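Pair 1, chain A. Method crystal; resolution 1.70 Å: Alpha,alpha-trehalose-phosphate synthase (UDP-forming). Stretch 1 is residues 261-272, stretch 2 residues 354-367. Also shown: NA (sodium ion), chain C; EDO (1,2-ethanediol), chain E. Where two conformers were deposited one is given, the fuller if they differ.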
# COMPACT_ATOMS: atom_id res chain seq x y z
N ALA A 261 18.45 -37.57 8.90
CA ALA A 261 18.75 -36.44 9.78
C ALA A 261 17.55 -36.04 10.61
O ALA A 261 17.71 -35.53 11.73
CB ALA A 261 19.24 -35.26 8.95
N LEU A 262 16.34 -36.25 10.09
CA LEU A 262 15.13 -35.89 10.82
C LEU A 262 14.82 -36.86 11.95
O LEU A 262 14.23 -36.47 12.96
CB LEU A 262 13.94 -35.80 9.87
CG LEU A 262 13.93 -34.53 9.02
CD1 LEU A 262 12.93 -34.65 7.89
CD2 LEU A 262 13.62 -33.32 9.89
N GLY A 263 15.20 -38.13 11.79
CA GLY A 263 15.04 -39.09 12.87
C GLY A 263 13.61 -39.28 13.33
O GLY A 263 13.36 -39.42 14.53
N GLY A 264 12.67 -39.29 12.39
CA GLY A 264 11.27 -39.45 12.71
C GLY A 264 10.54 -38.15 13.02
O GLY A 264 9.31 -38.18 13.18
N ARG A 265 11.24 -37.04 13.12
CA ARG A 265 10.57 -35.77 13.36
C ARG A 265 9.73 -35.37 12.16
O ARG A 265 10.04 -35.72 11.02
CB ARG A 265 11.59 -34.68 13.67
CG ARG A 265 12.39 -34.96 14.91
CD ARG A 265 13.38 -33.87 15.22
NE ARG A 265 14.20 -34.26 16.36
CZ ARG A 265 15.49 -34.56 16.28
NH1 ARG A 265 16.12 -34.47 15.12
NH2 ARG A 265 16.14 -34.92 17.38
N LYS A 266 8.67 -34.61 12.42
CA LYS A 266 7.90 -33.98 11.36
C LYS A 266 8.74 -32.90 10.68
O LYS A 266 9.66 -32.34 11.27
CB LYS A 266 6.62 -33.36 11.91
CG LYS A 266 5.71 -34.33 12.65
CD LYS A 266 4.85 -35.14 11.70
CE LYS A 266 3.82 -35.96 12.49
NZ LYS A 266 2.83 -36.64 11.60
N LEU A 267 8.40 -32.61 9.43
CA LEU A 267 9.17 -31.71 8.59
C LEU A 267 8.26 -30.64 8.02
O LEU A 267 7.24 -30.96 7.39
CB LEU A 267 9.86 -32.48 7.45
CG LEU A 267 10.50 -31.65 6.33
CD1 LEU A 267 11.64 -30.80 6.87
CD2 LEU A 267 11.00 -32.56 5.21
N VAL A 268 8.61 -29.37 8.27
CA VAL A 268 7.98 -28.22 7.63
C VAL A 268 8.95 -27.71 6.57
O VAL A 268 10.12 -27.43 6.87
CB VAL A 268 7.66 -27.11 8.66
CG1 VAL A 268 6.96 -25.93 7.99
CG2 VAL A 268 6.80 -27.68 9.78
N MET A 269 8.48 -27.60 5.32
CA MET A 269 9.32 -27.15 4.22
C MET A 269 8.92 -25.74 3.82
O MET A 269 7.73 -25.40 3.79
CB MET A 269 9.18 -28.06 2.99
CG MET A 269 9.95 -29.37 3.05
SD MET A 269 11.74 -29.18 3.08
CE MET A 269 12.01 -28.30 1.56
N SER A 270 9.93 -24.94 3.47
CA SER A 270 9.75 -23.55 3.05
C SER A 270 10.87 -23.25 2.06
O SER A 270 12.03 -23.58 2.32
CB SER A 270 9.80 -22.62 4.28
OG SER A 270 9.57 -21.26 3.95
N VAL A 271 10.52 -22.68 0.90
CA VAL A 271 11.49 -22.44 -0.16
C VAL A 271 11.20 -21.05 -0.73
O VAL A 271 10.11 -20.83 -1.27
CB VAL A 271 11.43 -23.49 -1.29
CG1 VAL A 271 12.48 -23.20 -2.33
CG2 VAL A 271 11.64 -24.91 -0.74
N ASP A 272 12.14 -20.13 -0.59
CA ASP A 272 11.94 -18.74 -1.01
C ASP A 272 13.24 -18.12 -1.45
O ASP A 272 14.26 -18.28 -0.78
CB ASP A 272 11.40 -17.86 0.14
CG ASP A 272 10.11 -18.36 0.74
OD1 ASP A 272 10.13 -19.39 1.45
OD2 ASP A 272 9.08 -17.67 0.56
N LEU A 354 14.58 -32.82 -6.74
CA LEU A 354 14.90 -33.08 -5.34
C LEU A 354 13.98 -32.29 -4.41
O LEU A 354 13.49 -32.83 -3.41
CB LEU A 354 16.37 -32.73 -5.08
CG LEU A 354 17.07 -33.37 -3.89
CD1 LEU A 354 17.14 -34.89 -4.06
CD2 LEU A 354 18.47 -32.79 -3.71
N LEU A 355 13.75 -31.01 -4.72
CA LEU A 355 12.83 -30.21 -3.91
C LEU A 355 11.45 -30.86 -3.87
O LEU A 355 10.80 -30.87 -2.82
CB LEU A 355 12.71 -28.78 -4.45
CG LEU A 355 13.94 -27.87 -4.37
CD1 LEU A 355 13.57 -26.48 -4.89
CD2 LEU A 355 14.47 -27.79 -2.95
N MET A 356 10.99 -31.39 -5.01
CA MET A 356 9.68 -32.04 -5.01
C MET A 356 9.69 -33.26 -4.09
O MET A 356 8.72 -33.49 -3.34
CB MET A 356 9.27 -32.44 -6.43
CG MET A 356 9.32 -31.30 -7.47
SD MET A 356 8.37 -29.84 -6.97
CE MET A 356 8.96 -28.62 -8.14
N ALA A 357 10.78 -34.04 -4.11
CA ALA A 357 10.89 -35.16 -3.18
C ALA A 357 10.92 -34.69 -1.73
O ALA A 357 10.35 -35.35 -0.85
CB ALA A 357 12.13 -36.00 -3.51
N PHE A 358 11.58 -33.55 -1.45
CA PHE A 358 11.52 -33.00 -0.10
C PHE A 358 10.10 -32.60 0.26
O PHE A 358 9.64 -32.83 1.39
CB PHE A 358 12.42 -31.76 0.05
CG PHE A 358 13.89 -32.01 -0.18
CD1 PHE A 358 14.45 -33.27 -0.07
CD2 PHE A 358 14.72 -30.94 -0.51
CE1 PHE A 358 15.82 -33.46 -0.28
CE2 PHE A 358 16.07 -31.12 -0.72
CZ PHE A 358 16.62 -32.38 -0.62
N PHE A 359 9.39 -31.95 -0.68
CA PHE A 359 8.00 -31.60 -0.42
C PHE A 359 7.18 -32.85 -0.11
O PHE A 359 6.36 -32.85 0.81
CB PHE A 359 7.39 -30.89 -1.63
CG PHE A 359 7.94 -29.51 -1.90
CD1 PHE A 359 8.59 -28.79 -0.92
CD2 PHE A 359 7.81 -28.96 -3.17
CE1 PHE A 359 9.08 -27.51 -1.19
CE2 PHE A 359 8.29 -27.69 -3.44
CZ PHE A 359 8.94 -26.97 -2.46
N ARG A 360 7.38 -33.91 -0.89
CA ARG A 360 6.56 -35.09 -0.67
C ARG A 360 6.81 -35.69 0.71
O ARG A 360 5.87 -36.15 1.37
CB ARG A 360 6.82 -36.13 -1.76
CG ARG A 360 5.84 -37.33 -1.72
CD ARG A 360 6.03 -38.16 -2.99
NE ARG A 360 5.07 -39.26 -3.19
CZ ARG A 360 3.98 -39.19 -3.96
NH1 ARG A 360 3.67 -38.07 -4.60
NH2 ARG A 360 3.21 -40.26 -4.12
N MET A 361 8.07 -35.68 1.17
CA MET A 361 8.44 -36.22 2.48
C MET A 361 7.82 -35.42 3.61
O MET A 361 7.51 -35.96 4.67
CB MET A 361 9.97 -36.21 2.63
CG MET A 361 10.49 -36.69 3.97
SD MET A 361 12.28 -36.48 4.20
CE MET A 361 12.81 -36.44 2.50
N SER A 362 7.68 -34.12 3.40
CA SER A 362 7.28 -33.22 4.47
C SER A 362 5.80 -33.37 4.83
O SER A 362 4.99 -33.90 4.07
CB SER A 362 7.56 -31.78 4.07
OG SER A 362 6.59 -31.37 3.13
N GLN A 363 5.45 -32.86 6.01
CA GLN A 363 4.07 -32.84 6.46
C GLN A 363 3.40 -31.48 6.30
O GLN A 363 2.16 -31.42 6.30
CB GLN A 363 4.01 -33.24 7.94
CG GLN A 363 4.22 -34.74 8.17
CD GLN A 363 5.66 -35.18 8.02
OE1 GLN A 363 6.60 -34.44 8.31
NE2 GLN A 363 5.84 -36.41 7.56
N VAL A 364 4.17 -30.40 6.19
CA VAL A 364 3.63 -29.04 6.09
C VAL A 364 4.45 -28.31 5.04
O VAL A 364 5.68 -28.39 5.03
CB VAL A 364 3.68 -28.28 7.42
CG1 VAL A 364 3.02 -26.89 7.27
CG2 VAL A 364 2.97 -29.07 8.52
N GLY A 365 3.75 -27.61 4.13
CA GLY A 365 4.37 -26.64 3.25
C GLY A 365 4.03 -25.26 3.78
O GLY A 365 2.85 -24.93 3.94
N TYR A 366 5.05 -24.47 4.03
CA TYR A 366 4.92 -23.22 4.78
C TYR A 366 5.24 -22.09 3.81
O TYR A 366 6.41 -21.74 3.59
CB TYR A 366 5.85 -23.26 5.97
CG TYR A 366 5.77 -22.15 6.99
CD1 TYR A 366 4.67 -21.33 7.09
CD2 TYR A 366 6.82 -21.98 7.88
CE1 TYR A 366 4.63 -20.32 8.08
CE2 TYR A 366 6.79 -21.00 8.85
CZ TYR A 366 5.71 -20.17 8.94
OH TYR A 366 5.72 -19.19 9.90
N VAL A 367 4.19 -21.53 3.19
CA VAL A 367 4.35 -20.62 2.06
C VAL A 367 3.56 -19.34 2.33
O VAL A 367 2.43 -19.18 1.86
CB VAL A 367 3.87 -21.30 0.76
CG1 VAL A 367 4.19 -20.44 -0.45
CG2 VAL A 367 4.50 -22.68 0.62
NA NA C . 4.00 -35.17 2.43
C1 EDO E . 10.49 -37.68 7.46
O1 EDO E . 11.27 -37.27 8.59
C2 EDO E . 9.27 -36.78 7.38
O2 EDO E . 8.68 -36.71 8.68
O HOH W 1 7.92 -21.39 1.02
O HOH W 2 2.95 -37.03 1.25
O HOH W 3 2.63 -35.99 4.40

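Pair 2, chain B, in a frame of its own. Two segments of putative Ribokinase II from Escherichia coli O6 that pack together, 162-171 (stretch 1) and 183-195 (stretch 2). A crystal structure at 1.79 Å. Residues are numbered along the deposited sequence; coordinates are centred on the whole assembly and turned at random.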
# COMPACT_ATOMS: atom_id res chain seq x y z
N GLY B 162 2.93 -34.69 -12.28
CA GLY B 162 2.92 -33.45 -13.03
C GLY B 162 4.29 -32.89 -13.36
O GLY B 162 5.30 -33.38 -12.87
N VAL B 163 4.31 -31.84 -14.19
CA VAL B 163 5.55 -31.19 -14.61
C VAL B 163 5.70 -29.82 -13.96
O VAL B 163 4.73 -29.06 -13.84
CB VAL B 163 5.59 -31.02 -16.15
CG1 VAL B 163 6.84 -30.26 -16.56
CG2 VAL B 163 5.55 -32.39 -16.82
N ILE B 164 6.92 -29.50 -13.55
CA ILE B 164 7.21 -28.23 -12.90
C ILE B 164 8.02 -27.31 -13.82
O ILE B 164 9.03 -27.72 -14.40
CB ILE B 164 8.01 -28.46 -11.58
CG1 ILE B 164 7.25 -29.42 -10.65
CG2 ILE B 164 8.29 -27.13 -10.87
CD1 ILE B 164 5.93 -28.88 -10.12
N SER B 165 7.57 -26.06 -13.98
CA SER B 165 8.29 -25.09 -14.79
C SER B 165 8.71 -24.01 -13.80
O SER B 165 7.98 -23.73 -12.84
CB SER B 165 7.40 -24.50 -15.90
OG SER B 165 6.19 -23.98 -15.38
N PHE B 166 9.86 -23.40 -14.03
CA PHE B 166 10.37 -22.41 -13.09
C PHE B 166 11.02 -21.23 -13.80
O PHE B 166 11.90 -21.41 -14.65
CB PHE B 166 11.36 -23.10 -12.15
CG PHE B 166 12.08 -22.18 -11.19
CD1 PHE B 166 11.41 -21.14 -10.57
CD2 PHE B 166 13.41 -22.42 -10.86
CE1 PHE B 166 12.05 -20.34 -9.61
CE2 PHE B 166 14.06 -21.63 -9.90
CZ PHE B 166 13.38 -20.59 -9.27
N ASP B 167 10.57 -20.02 -13.44
CA ASP B 167 11.09 -18.79 -14.00
C ASP B 167 11.75 -17.99 -12.86
O ASP B 167 11.06 -17.41 -12.02
CB ASP B 167 9.96 -17.96 -14.61
CG ASP B 167 10.43 -16.62 -15.13
OD1 ASP B 167 11.49 -16.15 -14.69
OD2 ASP B 167 9.72 -16.03 -15.97
N PRO B 168 13.08 -17.93 -12.85
CA PRO B 168 13.87 -17.23 -11.84
C PRO B 168 13.90 -15.71 -11.94
O PRO B 168 14.97 -15.12 -11.96
CB PRO B 168 15.26 -17.83 -12.02
CG PRO B 168 15.34 -17.92 -13.51
CD PRO B 168 13.97 -18.51 -13.88
N ASN B 169 12.73 -15.08 -11.99
CA ASN B 169 12.67 -13.62 -12.09
C ASN B 169 12.80 -13.02 -10.69
O ASN B 169 11.94 -12.26 -10.25
CB ASN B 169 11.35 -13.18 -12.74
CG ASN B 169 10.14 -13.49 -11.88
OD1 ASN B 169 10.06 -14.54 -11.26
ND2 ASN B 169 9.17 -12.58 -11.86
N ILE B 170 13.88 -13.39 -10.01
CA ILE B 170 14.14 -12.93 -8.64
C ILE B 170 14.87 -11.60 -8.55
O ILE B 170 15.45 -11.12 -9.52
CB ILE B 170 15.00 -13.97 -7.87
CG1 ILE B 170 14.36 -15.35 -7.94
CG2 ILE B 170 15.14 -13.55 -6.41
CD1 ILE B 170 14.95 -16.20 -9.01
N ARG B 171 14.83 -11.01 -7.36
CA ARG B 171 15.54 -9.77 -7.07
C ARG B 171 16.88 -10.30 -6.59
O ARG B 171 16.94 -11.01 -5.57
CB ARG B 171 14.86 -9.00 -5.94
CG ARG B 171 13.45 -8.54 -6.24
CD ARG B 171 12.81 -7.95 -5.00
NE ARG B 171 13.46 -6.72 -4.57
CZ ARG B 171 13.62 -6.36 -3.29
NH1 ARG B 171 13.17 -7.15 -2.33
NH2 ARG B 171 14.22 -5.22 -2.99
N ALA B 183 15.83 -21.93 -0.96
CA ALA B 183 14.49 -22.20 -1.47
C ALA B 183 14.54 -22.27 -2.99
O ALA B 183 13.97 -23.18 -3.60
CB ALA B 183 13.54 -21.10 -1.03
N LEU B 184 15.22 -21.31 -3.60
CA LEU B 184 15.36 -21.24 -5.05
C LEU B 184 16.12 -22.45 -5.60
O LEU B 184 15.73 -23.02 -6.61
CB LEU B 184 16.09 -19.95 -5.43
CG LEU B 184 15.37 -18.65 -5.04
CD1 LEU B 184 16.29 -17.47 -5.26
CD2 LEU B 184 14.09 -18.50 -5.88
N HIS B 185 17.21 -22.82 -4.93
CA HIS B 185 17.99 -23.97 -5.37
C HIS B 185 17.16 -25.23 -5.17
O HIS B 185 17.26 -26.18 -5.93
CB HIS B 185 19.30 -24.06 -4.59
CG HIS B 185 20.42 -23.29 -5.22
ND1 HIS B 185 21.08 -23.72 -6.35
CD2 HIS B 185 20.97 -22.09 -4.89
CE1 HIS B 185 21.99 -22.82 -6.69
NE2 HIS B 185 21.94 -21.83 -5.82
N PHE B 186 16.32 -25.20 -4.14
CA PHE B 186 15.45 -26.33 -3.84
C PHE B 186 14.50 -26.54 -5.02
O PHE B 186 14.38 -27.65 -5.55
CB PHE B 186 14.65 -26.04 -2.58
CG PHE B 186 13.69 -27.14 -2.21
CD1 PHE B 186 14.09 -28.17 -1.37
CD2 PHE B 186 12.40 -27.15 -2.72
CE1 PHE B 186 13.21 -29.20 -1.04
CE2 PHE B 186 11.51 -28.18 -2.39
CZ PHE B 186 11.92 -29.20 -1.55
N VAL B 187 13.82 -25.47 -5.41
CA VAL B 187 12.87 -25.53 -6.52
C VAL B 187 13.54 -25.97 -7.81
O VAL B 187 12.97 -26.75 -8.58
CB VAL B 187 12.20 -24.16 -6.74
CG1 VAL B 187 11.33 -24.20 -7.99
CG2 VAL B 187 11.35 -23.79 -5.52
N LEU B 188 14.74 -25.47 -8.05
CA LEU B 188 15.48 -25.81 -9.26
C LEU B 188 15.71 -27.31 -9.41
O LEU B 188 15.64 -27.85 -10.52
CB LEU B 188 16.83 -25.08 -9.29
CG LEU B 188 17.72 -25.36 -10.51
CD1 LEU B 188 16.93 -25.07 -11.77
CD2 LEU B 188 18.99 -24.53 -10.45
N GLU B 189 15.98 -27.99 -8.30
CA GLU B 189 16.24 -29.42 -8.31
C GLU B 189 14.99 -30.24 -8.65
O GLU B 189 15.08 -31.41 -9.01
CB GLU B 189 16.80 -29.87 -6.96
CG GLU B 189 17.96 -29.02 -6.45
CD GLU B 189 19.15 -28.99 -7.40
OE1 GLU B 189 19.73 -30.06 -7.67
OE2 GLU B 189 19.50 -27.89 -7.89
N LEU B 190 13.82 -29.61 -8.54
CA LEU B 190 12.56 -30.28 -8.83
C LEU B 190 11.95 -29.74 -10.11
O LEU B 190 10.82 -30.09 -10.47
CB LEU B 190 11.57 -30.07 -7.68
CG LEU B 190 12.00 -30.56 -6.30
CD1 LEU B 190 10.99 -30.10 -5.27
CD2 LEU B 190 12.11 -32.08 -6.31
N THR B 191 12.70 -28.90 -10.81
CA THR B 191 12.24 -28.28 -12.05
C THR B 191 12.50 -29.12 -13.29
O THR B 191 13.56 -29.73 -13.44
CB THR B 191 12.92 -26.91 -12.24
OG1 THR B 191 12.47 -26.02 -11.22
CG2 THR B 191 12.59 -26.33 -13.62
N ASP B 192 11.53 -29.13 -14.19
CA ASP B 192 11.65 -29.88 -15.44
C ASP B 192 11.93 -28.90 -16.57
O ASP B 192 12.67 -29.21 -17.50
CB ASP B 192 10.36 -30.65 -15.72
CG ASP B 192 10.00 -31.62 -14.61
OD1 ASP B 192 10.76 -32.59 -14.41
OD2 ASP B 192 8.96 -31.42 -13.95
N ILE B 193 11.33 -27.72 -16.46
CA ILE B 193 11.47 -26.66 -17.46
C ILE B 193 11.96 -25.39 -16.78
O ILE B 193 11.24 -24.78 -15.99
CB ILE B 193 10.09 -26.39 -18.15
CG1 ILE B 193 9.57 -27.68 -18.79
CG2 ILE B 193 10.22 -25.28 -19.19
CD1 ILE B 193 8.19 -27.55 -19.39
N TYR B 194 13.19 -25.00 -17.10
CA TYR B 194 13.80 -23.81 -16.52
C TYR B 194 13.78 -22.67 -17.54
O TYR B 194 14.24 -22.84 -18.67
CB TYR B 194 15.25 -24.13 -16.12
CG TYR B 194 15.88 -23.13 -15.18
CD1 TYR B 194 15.16 -22.61 -14.10
CD2 TYR B 194 17.20 -22.72 -15.35
CE1 TYR B 194 15.73 -21.71 -13.22
CE2 TYR B 194 17.79 -21.81 -14.47
CZ TYR B 194 17.05 -21.31 -13.41
OH TYR B 194 17.60 -20.40 -12.55
N MSE B 195 13.24 -21.52 -17.15
CA MSE B 195 13.14 -20.39 -18.08
C MSE B 195 13.78 -19.09 -17.58
O MSE B 195 13.10 -18.08 -17.38
CB MSE B 195 11.67 -20.17 -18.44
CG MSE B 195 10.98 -21.42 -18.98
SE MSE B 195 9.11 -21.13 -19.41
CE MSE B 195 8.37 -21.49 -17.70

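The sharpest difference lies at one matched pair of strand positions, Gly A365 in pair 1 and Tyr B194 in pair 2. Gly A365 has no side chain, so its bridge partner Met A269 has no neighbouring side chain at that position. Tyr B194 puts a ring beside its bridge partner Phe B166, with Phe B166 CD2 3.4 Å from Tyr B194 CE1. The two ring planes meet at 37°, with centroids 5.6 Å apart.

The backbone is shared. In each pair a strand of stretch 1 runs parallel to a short strand of stretch 2, and the helix before that short strand packs across the first strand. Strand and helix directions differ by 141° in pair 1 and 139° in pair 2. Fourteen central residues superpose with an RMSD of 0.6 Å.

The hydrogen-bond ladder also matches. Met A269 N donates to Val A364 O (2.9 Å), and Tyr A366 N to Met A269 O (2.8 Å). In pair 2, Phe B166 N donates to Ile B193 O (2.8 Å), and Met B195 N, of a selenomethionine, to Phe B166 O (2.8 Å). At the start of the ladder, Leu A267 O accepts from Gln A363 N at 3.0 Å and weakly from Val A364 N at 3.3 Å. Ile B164 O likewise accepts from Asp B192 N (2.9 Å) and Ile B193 N (3.1 Å).

Gln A363 and Asp B192 match, and both side chains accept a hydrogen bond from a strand NH at the ladder's start. Leu A267 N donates to Gln A363 OE1, and Ile B164 N to Asp B192 OD2, each at 2.8 Å. The longer glutamine side chain reaches the same place by folding, with chi1 m and chi2 p.

The helix is met differently. Met A269, m at all three chi angles, places CE 3.8 Å from Phe A358 CB. Its CB lies 4.0 Å from Phe A359 CD1, at that ring's edge. In pair 2 the aromatic ring is on the strand instead. Val B187, the match of Phe A358, sets CG1 over the Phe B166 ring face, 3.9 Å from the centroid.

Ser A362 and Thr B191 also match, and each hydroxyl donates back to a helix carbonyl. Ser A362 OG reaches Phe A359 O, and Thr B191 OG1 reaches Val B187 O, both at 2.8 Å.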